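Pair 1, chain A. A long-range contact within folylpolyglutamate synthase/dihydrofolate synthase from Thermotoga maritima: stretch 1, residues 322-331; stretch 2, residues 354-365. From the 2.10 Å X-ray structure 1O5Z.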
# COMPACT_ATOMS: atom_id res chain seq x y z
N GLY A 322 7.01 -7.95 3.09
CA GLY A 322 6.61 -7.72 4.46
C GLY A 322 5.71 -8.76 5.09
O GLY A 322 5.23 -8.50 6.20
N ALA A 323 5.42 -9.88 4.40
CA ALA A 323 4.65 -10.99 4.94
C ALA A 323 4.95 -11.13 6.43
O ALA A 323 6.13 -11.12 6.80
CB ALA A 323 5.02 -12.30 4.22
N HIS A 324 3.90 -11.18 7.25
CA HIS A 324 4.01 -11.35 8.71
C HIS A 324 2.81 -12.17 9.25
O HIS A 324 2.53 -12.14 10.45
CB HIS A 324 4.08 -9.99 9.41
CG HIS A 324 2.95 -9.09 9.07
ND1 HIS A 324 3.02 -8.15 8.07
CD2 HIS A 324 1.67 -9.05 9.52
CE1 HIS A 324 1.86 -7.54 7.95
NE2 HIS A 324 1.02 -8.06 8.82
N ASN A 325 2.14 -12.89 8.35
CA ASN A 325 0.97 -13.71 8.62
C ASN A 325 1.34 -15.03 8.09
O ASN A 325 2.07 -15.10 7.10
CB ASN A 325 -0.18 -13.36 7.69
CG ASN A 325 -0.88 -12.17 8.09
OD1 ASN A 325 -0.60 -11.60 9.11
ND2 ASN A 325 -1.81 -11.76 7.28
N PRO A 326 0.77 -16.08 8.62
CA PRO A 326 0.89 -17.36 7.96
C PRO A 326 0.37 -17.25 6.52
O PRO A 326 1.02 -17.71 5.60
CB PRO A 326 0.04 -18.29 8.82
CG PRO A 326 -0.17 -17.55 10.12
CD PRO A 326 -0.01 -16.13 9.87
N HIS A 327 -0.80 -16.64 6.35
CA HIS A 327 -1.34 -16.36 5.04
C HIS A 327 -0.38 -15.62 4.09
O HIS A 327 -0.12 -16.07 2.98
CB HIS A 327 -2.63 -15.56 5.15
CG HIS A 327 -3.34 -15.39 3.84
ND1 HIS A 327 -3.21 -14.24 3.07
CD2 HIS A 327 -4.14 -16.23 3.14
CE1 HIS A 327 -3.92 -14.38 1.96
NE2 HIS A 327 -4.50 -15.57 1.98
N GLY A 328 0.14 -14.48 4.53
CA GLY A 328 1.08 -13.70 3.73
C GLY A 328 2.35 -14.46 3.36
O GLY A 328 2.88 -14.31 2.25
N ALA A 329 2.86 -15.22 4.30
CA ALA A 329 4.03 -16.06 4.09
C ALA A 329 3.78 -17.14 3.01
O ALA A 329 4.57 -17.37 2.12
CB ALA A 329 4.40 -16.69 5.39
N GLU A 330 2.65 -17.80 3.11
CA GLU A 330 2.22 -18.78 2.12
C GLU A 330 2.16 -18.14 0.72
O GLU A 330 2.56 -18.76 -0.25
CB GLU A 330 0.86 -19.34 2.53
CG GLU A 330 0.34 -20.52 1.72
CD GLU A 330 0.83 -21.85 2.27
OE1 GLU A 330 2.08 -22.06 2.25
OE2 GLU A 330 -0.04 -22.65 2.74
N SER A 331 1.64 -16.92 0.62
CA SER A 331 1.64 -16.19 -0.67
C SER A 331 3.04 -15.88 -1.17
O SER A 331 3.29 -15.89 -2.37
CB SER A 331 0.95 -14.84 -0.53
OG SER A 331 -0.40 -15.05 -0.34
N ASP A 354 4.26 -10.75 18.72
CA ASP A 354 2.81 -10.54 18.61
C ASP A 354 2.24 -11.21 17.37
O ASP A 354 1.07 -11.08 17.09
CB ASP A 354 2.44 -9.05 18.63
CG ASP A 354 2.92 -8.29 17.39
OD1 ASP A 354 3.82 -8.78 16.66
OD2 ASP A 354 2.46 -7.18 17.08
N LYS A 355 3.07 -11.91 16.62
CA LYS A 355 2.63 -12.56 15.42
C LYS A 355 2.70 -14.07 15.60
O LYS A 355 3.26 -14.55 16.59
CB LYS A 355 3.49 -12.06 14.25
CG LYS A 355 2.85 -10.81 13.64
CD LYS A 355 3.81 -9.69 13.38
CE LYS A 355 3.07 -8.43 12.99
NZ LYS A 355 2.47 -7.76 14.17
N ASN A 356 2.09 -14.81 14.68
CA ASN A 356 2.13 -16.26 14.79
C ASN A 356 3.42 -16.85 14.22
O ASN A 356 3.45 -17.43 13.13
CB ASN A 356 0.90 -16.89 14.18
CG ASN A 356 0.62 -18.21 14.78
OD1 ASN A 356 1.44 -19.11 14.70
ND2 ASN A 356 -0.52 -18.32 15.44
N ARG A 357 4.49 -16.69 15.01
CA ARG A 357 5.82 -17.02 14.58
C ARG A 357 5.92 -18.38 13.97
O ARG A 357 6.51 -18.53 12.91
CB ARG A 357 6.79 -16.96 15.75
CG ARG A 357 7.24 -15.59 16.05
CD ARG A 357 8.09 -15.53 17.24
NE ARG A 357 8.71 -14.24 17.40
CZ ARG A 357 9.39 -13.89 18.50
NH1 ARG A 357 9.50 -14.77 19.50
NH2 ARG A 357 9.94 -12.69 18.60
N GLU A 358 5.37 -19.35 14.67
CA GLU A 358 5.51 -20.76 14.32
C GLU A 358 4.78 -21.07 13.02
O GLU A 358 5.32 -21.71 12.13
CB GLU A 358 4.94 -21.59 15.46
CG GLU A 358 4.90 -23.10 15.29
CD GLU A 358 3.96 -23.70 16.31
OE1 GLU A 358 2.95 -24.31 15.91
OE2 GLU A 358 4.19 -23.49 17.50
N ASP A 359 3.54 -20.60 12.90
CA ASP A 359 2.78 -20.87 11.71
C ASP A 359 3.39 -20.09 10.53
O ASP A 359 3.27 -20.51 9.40
CB ASP A 359 1.28 -20.58 11.91
CG ASP A 359 0.58 -21.56 12.90
OD1 ASP A 359 1.25 -22.15 13.78
OD2 ASP A 359 -0.65 -21.80 12.88
N ILE A 360 4.07 -18.98 10.78
CA ILE A 360 4.81 -18.31 9.68
C ILE A 360 6.04 -19.10 9.23
O ILE A 360 6.23 -19.32 8.04
CB ILE A 360 5.26 -16.85 10.07
CG1 ILE A 360 4.07 -15.91 10.24
CG2 ILE A 360 6.26 -16.28 9.03
CD1 ILE A 360 4.42 -14.66 11.04
N LEU A 361 6.87 -19.51 10.19
CA LEU A 361 8.15 -20.21 9.90
C LEU A 361 7.93 -21.50 9.13
O LEU A 361 8.72 -21.89 8.26
CB LEU A 361 8.91 -20.52 11.21
CG LEU A 361 9.49 -19.34 11.97
CD1 LEU A 361 9.98 -19.67 13.40
CD2 LEU A 361 10.61 -18.76 11.16
N ARG A 362 6.84 -22.16 9.45
CA ARG A 362 6.48 -23.41 8.84
C ARG A 362 6.20 -23.31 7.37
O ARG A 362 6.32 -24.30 6.66
CB ARG A 362 5.22 -23.90 9.50
CG ARG A 362 5.40 -24.30 10.97
CD ARG A 362 4.10 -24.57 11.70
NE ARG A 362 3.76 -25.99 11.73
CZ ARG A 362 4.15 -26.82 12.69
NH1 ARG A 362 4.89 -26.41 13.72
NH2 ARG A 362 3.80 -28.08 12.64
N LYS A 363 5.81 -22.14 6.90
CA LYS A 363 5.56 -21.94 5.46
C LYS A 363 6.86 -22.09 4.66
O LYS A 363 6.86 -22.53 3.50
CB LYS A 363 4.93 -20.56 5.20
CG LYS A 363 3.59 -20.32 5.91
CD LYS A 363 2.61 -21.50 5.77
CE LYS A 363 1.31 -21.21 6.51
NZ LYS A 363 0.28 -22.23 6.29
N TYR A 364 7.97 -21.76 5.32
CA TYR A 364 9.25 -21.61 4.67
C TYR A 364 10.13 -22.84 4.68
O TYR A 364 11.28 -22.77 4.21
CB TYR A 364 10.01 -20.45 5.31
CG TYR A 364 9.30 -19.16 5.10
CD1 TYR A 364 9.07 -18.31 6.15
CD2 TYR A 364 8.80 -18.82 3.85
CE1 TYR A 364 8.40 -17.15 5.97
CE2 TYR A 364 8.12 -17.65 3.66
CZ TYR A 364 7.93 -16.81 4.73
OH TYR A 364 7.26 -15.61 4.56
N THR A 365 9.60 -23.96 5.16
CA THR A 365 10.36 -25.18 5.17
C THR A 365 10.57 -25.68 3.75
O THR A 365 9.70 -25.54 2.90
CB THR A 365 9.70 -26.29 6.11
OG1 THR A 365 8.40 -26.73 5.62
CG2 THR A 365 9.45 -25.73 7.51
O HOH W 1 7.13 -13.79 6.43
O HOH W 2 1.22 -13.95 12.33
O HOH W 3 4.64 -23.07 2.03

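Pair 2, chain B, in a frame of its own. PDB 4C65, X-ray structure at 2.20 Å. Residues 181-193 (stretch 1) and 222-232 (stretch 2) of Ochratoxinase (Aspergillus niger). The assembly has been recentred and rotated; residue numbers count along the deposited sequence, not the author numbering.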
# COMPACT_ATOMS: atom_id res chain seq x y z
N ILE B 181 -2.09 7.02 -18.16
CA ILE B 181 -1.41 5.86 -18.71
C ILE B 181 -2.23 4.61 -18.47
O ILE B 181 -2.63 4.30 -17.33
CB ILE B 181 -0.02 5.66 -18.05
CG1 ILE B 181 0.82 6.94 -18.05
CG2 ILE B 181 0.63 4.43 -18.62
CD1 ILE B 181 1.56 7.28 -19.27
N ALA B 182 -2.47 3.86 -19.54
CA ALA B 182 -3.25 2.64 -19.43
C ALA B 182 -2.72 1.62 -20.43
O ALA B 182 -2.43 1.97 -21.58
CB ALA B 182 -4.74 2.92 -19.68
N ASP B 183 -2.64 0.37 -20.01
CA ASP B 183 -2.14 -0.69 -20.85
C ASP B 183 -3.09 -1.88 -20.85
O ASP B 183 -3.35 -2.48 -19.80
CB ASP B 183 -0.77 -1.15 -20.37
CG ASP B 183 0.27 -0.05 -20.45
OD1 ASP B 183 0.58 0.42 -21.56
OD2 ASP B 183 0.76 0.37 -19.38
N GLY B 184 -3.59 -2.23 -22.03
CA GLY B 184 -4.50 -3.35 -22.17
C GLY B 184 -5.96 -2.92 -22.18
O GLY B 184 -6.31 -1.85 -21.70
N VAL B 185 -6.79 -3.76 -22.78
CA VAL B 185 -8.21 -3.52 -22.92
C VAL B 185 -8.88 -3.17 -21.58
O VAL B 185 -9.75 -2.31 -21.54
CB VAL B 185 -8.89 -4.74 -23.57
CG1 VAL B 185 -10.38 -4.78 -23.29
CG2 VAL B 185 -8.62 -4.74 -25.07
N GLU B 186 -8.53 -3.88 -20.52
CA GLU B 186 -9.19 -3.68 -19.23
C GLU B 186 -8.90 -2.27 -18.74
O GLU B 186 -9.81 -1.52 -18.41
CB GLU B 186 -8.73 -4.71 -18.18
CG GLU B 186 -8.92 -6.17 -18.58
CD GLU B 186 -10.35 -6.50 -18.99
OE1 GLU B 186 -11.25 -6.52 -18.11
OE2 GLU B 186 -10.58 -6.75 -20.18
N GLU B 187 -7.63 -1.91 -18.70
CA GLU B 187 -7.24 -0.61 -18.17
C GLU B 187 -7.76 0.53 -19.04
O GLU B 187 -8.11 1.59 -18.50
CB GLU B 187 -5.72 -0.50 -18.01
CG GLU B 187 -5.17 -1.30 -16.84
CD GLU B 187 -3.71 -1.02 -16.54
OE1 GLU B 187 -3.09 -0.11 -17.15
OE2 GLU B 187 -3.16 -1.74 -15.69
N VAL B 188 -7.81 0.35 -20.35
CA VAL B 188 -8.22 1.47 -21.20
C VAL B 188 -9.71 1.78 -21.02
O VAL B 188 -10.12 2.93 -21.20
CB VAL B 188 -7.84 1.36 -22.69
CG1 VAL B 188 -6.33 1.35 -22.88
CG2 VAL B 188 -8.48 0.16 -23.35
N ARG B 189 -10.50 0.78 -20.65
CA ARG B 189 -11.89 1.06 -20.35
C ARG B 189 -11.97 2.03 -19.21
O ARG B 189 -12.70 3.01 -19.29
CB ARG B 189 -12.67 -0.20 -20.01
CG ARG B 189 -12.97 -1.11 -21.20
CD ARG B 189 -13.97 -2.17 -20.79
NE ARG B 189 -14.04 -3.26 -21.74
CZ ARG B 189 -14.72 -3.23 -22.88
NH1 ARG B 189 -15.35 -2.12 -23.26
NH2 ARG B 189 -14.73 -4.31 -23.65
N ARG B 190 -11.26 1.75 -18.13
CA ARG B 190 -11.29 2.68 -17.00
C ARG B 190 -10.73 4.04 -17.40
O ARG B 190 -11.31 5.08 -17.02
CB ARG B 190 -10.57 2.12 -15.77
CG ARG B 190 -10.50 3.17 -14.66
CD ARG B 190 -10.73 2.64 -13.26
NE ARG B 190 -9.84 1.54 -12.94
CZ ARG B 190 -10.23 0.32 -12.58
NH1 ARG B 190 -11.50 -0.02 -12.50
NH2 ARG B 190 -9.31 -0.59 -12.33
N ALA B 191 -9.67 4.05 -18.20
CA ALA B 191 -9.06 5.29 -18.62
C ALA B 191 -10.06 6.23 -19.26
O ALA B 191 -10.11 7.40 -18.90
CB ALA B 191 -7.91 5.03 -19.57
N VAL B 192 -10.83 5.72 -20.23
CA VAL B 192 -11.84 6.54 -20.89
C VAL B 192 -12.89 6.99 -19.86
O VAL B 192 -13.26 8.17 -19.79
CB VAL B 192 -12.53 5.80 -22.03
CG1 VAL B 192 -13.68 6.63 -22.60
CG2 VAL B 192 -11.54 5.49 -23.14
N ARG B 193 -13.35 6.05 -19.04
CA ARG B 193 -14.40 6.33 -18.07
C ARG B 193 -13.97 7.39 -17.05
O ARG B 193 -14.76 8.25 -16.68
CB ARG B 193 -14.82 5.05 -17.37
CG ARG B 193 -15.57 4.11 -18.29
CD ARG B 193 -15.67 2.69 -17.74
NE ARG B 193 -16.24 1.79 -18.75
CZ ARG B 193 -16.59 0.53 -18.53
NH1 ARG B 193 -16.47 -0.01 -17.35
NH2 ARG B 193 -17.11 -0.17 -19.52
N GLN B 222 0.92 3.69 -31.82
CA GLN B 222 0.86 3.48 -30.36
C GLN B 222 -0.52 3.02 -29.95
O GLN B 222 -1.52 3.42 -30.56
CB GLN B 222 1.23 4.76 -29.62
CG GLN B 222 2.71 5.04 -29.61
CD GLN B 222 3.08 6.21 -28.74
OE1 GLN B 222 2.24 6.81 -28.05
NE2 GLN B 222 4.33 6.59 -28.82
N PHE B 223 -0.56 2.20 -28.89
CA PHE B 223 -1.71 1.36 -28.52
C PHE B 223 -1.89 0.26 -29.58
O PHE B 223 -1.52 0.43 -30.72
CB PHE B 223 -3.01 2.17 -28.39
CG PHE B 223 -3.15 2.90 -27.08
CD1 PHE B 223 -3.19 2.21 -25.88
CD2 PHE B 223 -3.32 4.29 -27.05
CE1 PHE B 223 -3.36 2.88 -24.69
CE2 PHE B 223 -3.48 4.96 -25.86
CZ PHE B 223 -3.49 4.26 -24.68
N SER B 224 -2.44 -0.87 -29.16
CA SER B 224 -2.83 -1.92 -30.07
C SER B 224 -4.14 -1.51 -30.73
O SER B 224 -4.90 -0.76 -30.16
CB SER B 224 -3.05 -3.22 -29.30
OG SER B 224 -4.15 -3.13 -28.42
N PRO B 225 -4.44 -2.09 -31.90
CA PRO B 225 -5.77 -1.93 -32.48
C PRO B 225 -6.89 -2.37 -31.53
O PRO B 225 -7.94 -1.76 -31.53
CB PRO B 225 -5.73 -2.82 -33.74
CG PRO B 225 -4.29 -2.89 -34.11
CD PRO B 225 -3.53 -2.84 -32.79
N GLU B 226 -6.68 -3.43 -30.75
CA GLU B 226 -7.67 -3.89 -29.77
C GLU B 226 -7.98 -2.78 -28.72
O GLU B 226 -9.14 -2.52 -28.39
CB GLU B 226 -7.18 -5.14 -29.03
CG GLU B 226 -6.82 -6.34 -29.90
CD GLU B 226 -5.36 -6.36 -30.40
OE1 GLU B 226 -4.92 -5.42 -31.09
OE2 GLU B 226 -4.65 -7.33 -30.06
N GLU B 227 -6.95 -2.13 -28.19
CA GLU B 227 -7.16 -1.05 -27.24
C GLU B 227 -7.85 0.14 -27.88
O GLU B 227 -8.80 0.69 -27.31
CB GLU B 227 -5.84 -0.59 -26.63
CG GLU B 227 -5.26 -1.56 -25.61
CD GLU B 227 -3.77 -1.40 -25.45
OE1 GLU B 227 -3.07 -1.73 -26.42
OE2 GLU B 227 -3.30 -0.95 -24.37
N LEU B 228 -7.40 0.52 -29.08
CA LEU B 228 -7.98 1.68 -29.75
C LEU B 228 -9.48 1.48 -30.03
O LEU B 228 -10.26 2.40 -29.86
CB LEU B 228 -7.23 2.00 -31.05
CG LEU B 228 -5.82 2.58 -30.93
CD1 LEU B 228 -5.19 2.68 -32.32
CD2 LEU B 228 -5.86 3.94 -30.26
N LYS B 229 -9.87 0.29 -30.44
CA LYS B 229 -11.27 0.01 -30.72
C LYS B 229 -12.11 0.15 -29.45
O LYS B 229 -13.19 0.72 -29.48
CB LYS B 229 -11.40 -1.39 -31.32
CG LYS B 229 -12.82 -1.81 -31.66
CD LYS B 229 -12.78 -3.18 -32.31
CE LYS B 229 -14.18 -3.69 -32.71
NZ LYS B 229 -14.69 -4.78 -31.81
N VAL B 230 -11.63 -0.43 -28.36
CA VAL B 230 -12.30 -0.33 -27.07
C VAL B 230 -12.42 1.13 -26.62
O VAL B 230 -13.49 1.59 -26.27
CB VAL B 230 -11.60 -1.20 -26.00
CG1 VAL B 230 -12.04 -0.84 -24.60
CG2 VAL B 230 -11.88 -2.66 -26.29
N ILE B 231 -11.33 1.88 -26.72
CA ILE B 231 -11.39 3.29 -26.43
C ILE B 231 -12.48 4.01 -27.24
O ILE B 231 -13.27 4.79 -26.67
CB ILE B 231 -10.03 3.98 -26.66
CG1 ILE B 231 -9.06 3.55 -25.56
CG2 ILE B 231 -10.19 5.49 -26.62
CD1 ILE B 231 -7.62 3.83 -25.88
N VAL B 232 -12.52 3.78 -28.54
CA VAL B 232 -13.55 4.40 -29.40
C VAL B 232 -14.96 3.97 -28.97
O VAL B 232 -15.87 4.80 -28.92
CB VAL B 232 -13.29 4.10 -30.90
CG1 VAL B 232 -14.50 4.46 -31.76
CG2 VAL B 232 -12.06 4.86 -31.36

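Superposing N, CA and C of 14 central residues brings pair 2 onto pair 1 with an RMSD of 0.8 Å. In both, a short loop leads into a helix that runs beside a second helix in roughly the same direction: the axes approach to 8.6 Å at 12° in pair 1 and to 9.1 Å at 31° in pair 2. The buried areas are similar, 506 and 467 Å².

The closest backbone approach falls at equivalent positions. A:Pro326 and A:Ile360 have CA atoms 4.4 Å apart; their counterparts B:Val185 and B:Glu227 have CA atoms 5.1 Å apart. The first-turn position of the second helix marks the chief chemical difference. A:Ile360, chi1 m and chi2 t, makes an apolar contact, its CG1 4.1 Å from A:Pro326 CD, while its CD1 lies 3.2 Å from A:His324 O. B:Glu227 has the same rotamer wells and a side-chain centre only 1.0 Å away after superposition, but ends in a carboxylate. Its OE2 accepts from B:Gly184 N, the N-cap position of the first helix, at 2.7 Å and 164°, whereas OE1 accepts from B:Ser224 N at 2.9 Å. Pair 1 has no direct hydrogen bond between its stretches. Its A:Asn325, matched to B:Gly184, points its CB away; B:Gly184, at phi/psi 96/156, has a backbone that itself calls for glycine.

One turn into the first helix, A:Ala329 and B:Val188 both point toward the other stretch. The methyl of A:Ala329 meets A:Ile360 CG2 at 4.1 Å from CB and A:Tyr364 CZ at 3.6 Å from CB. The branched B:Val188 reaches B:Val230 CG1 from CG2 at 3.9 Å and B:Ile231 CG1 from CB at 3.8 Å.

Thus a small residue meets a large ring in pair 1, where pair 2 packs two medium aliphatic side chains, B:Val188 and B:Ile231, at the matched positions. The tyrosine hydroxyl also shares a water with the loop: water 1 lies 2.6 Å from A:Tyr364 OH and donates to A:Ala323 O over 2.9 Å.

A:Lys363 and B:Val230 also point toward the partner helix. The lysine lays its chain across the first helix, with CG 3.8 Å from A:Ala329 CB and CE 3.9 Å from A:Pro326 CB, and forms a salt bridge from NZ to A:Glu330 OE2 at 3.6 Å. At the matched pair, B:Val230 CG1 packs 3.5 Å from B:Arg189 CG and over one face of its guanidinium, replacing charge pairing with apolar cover.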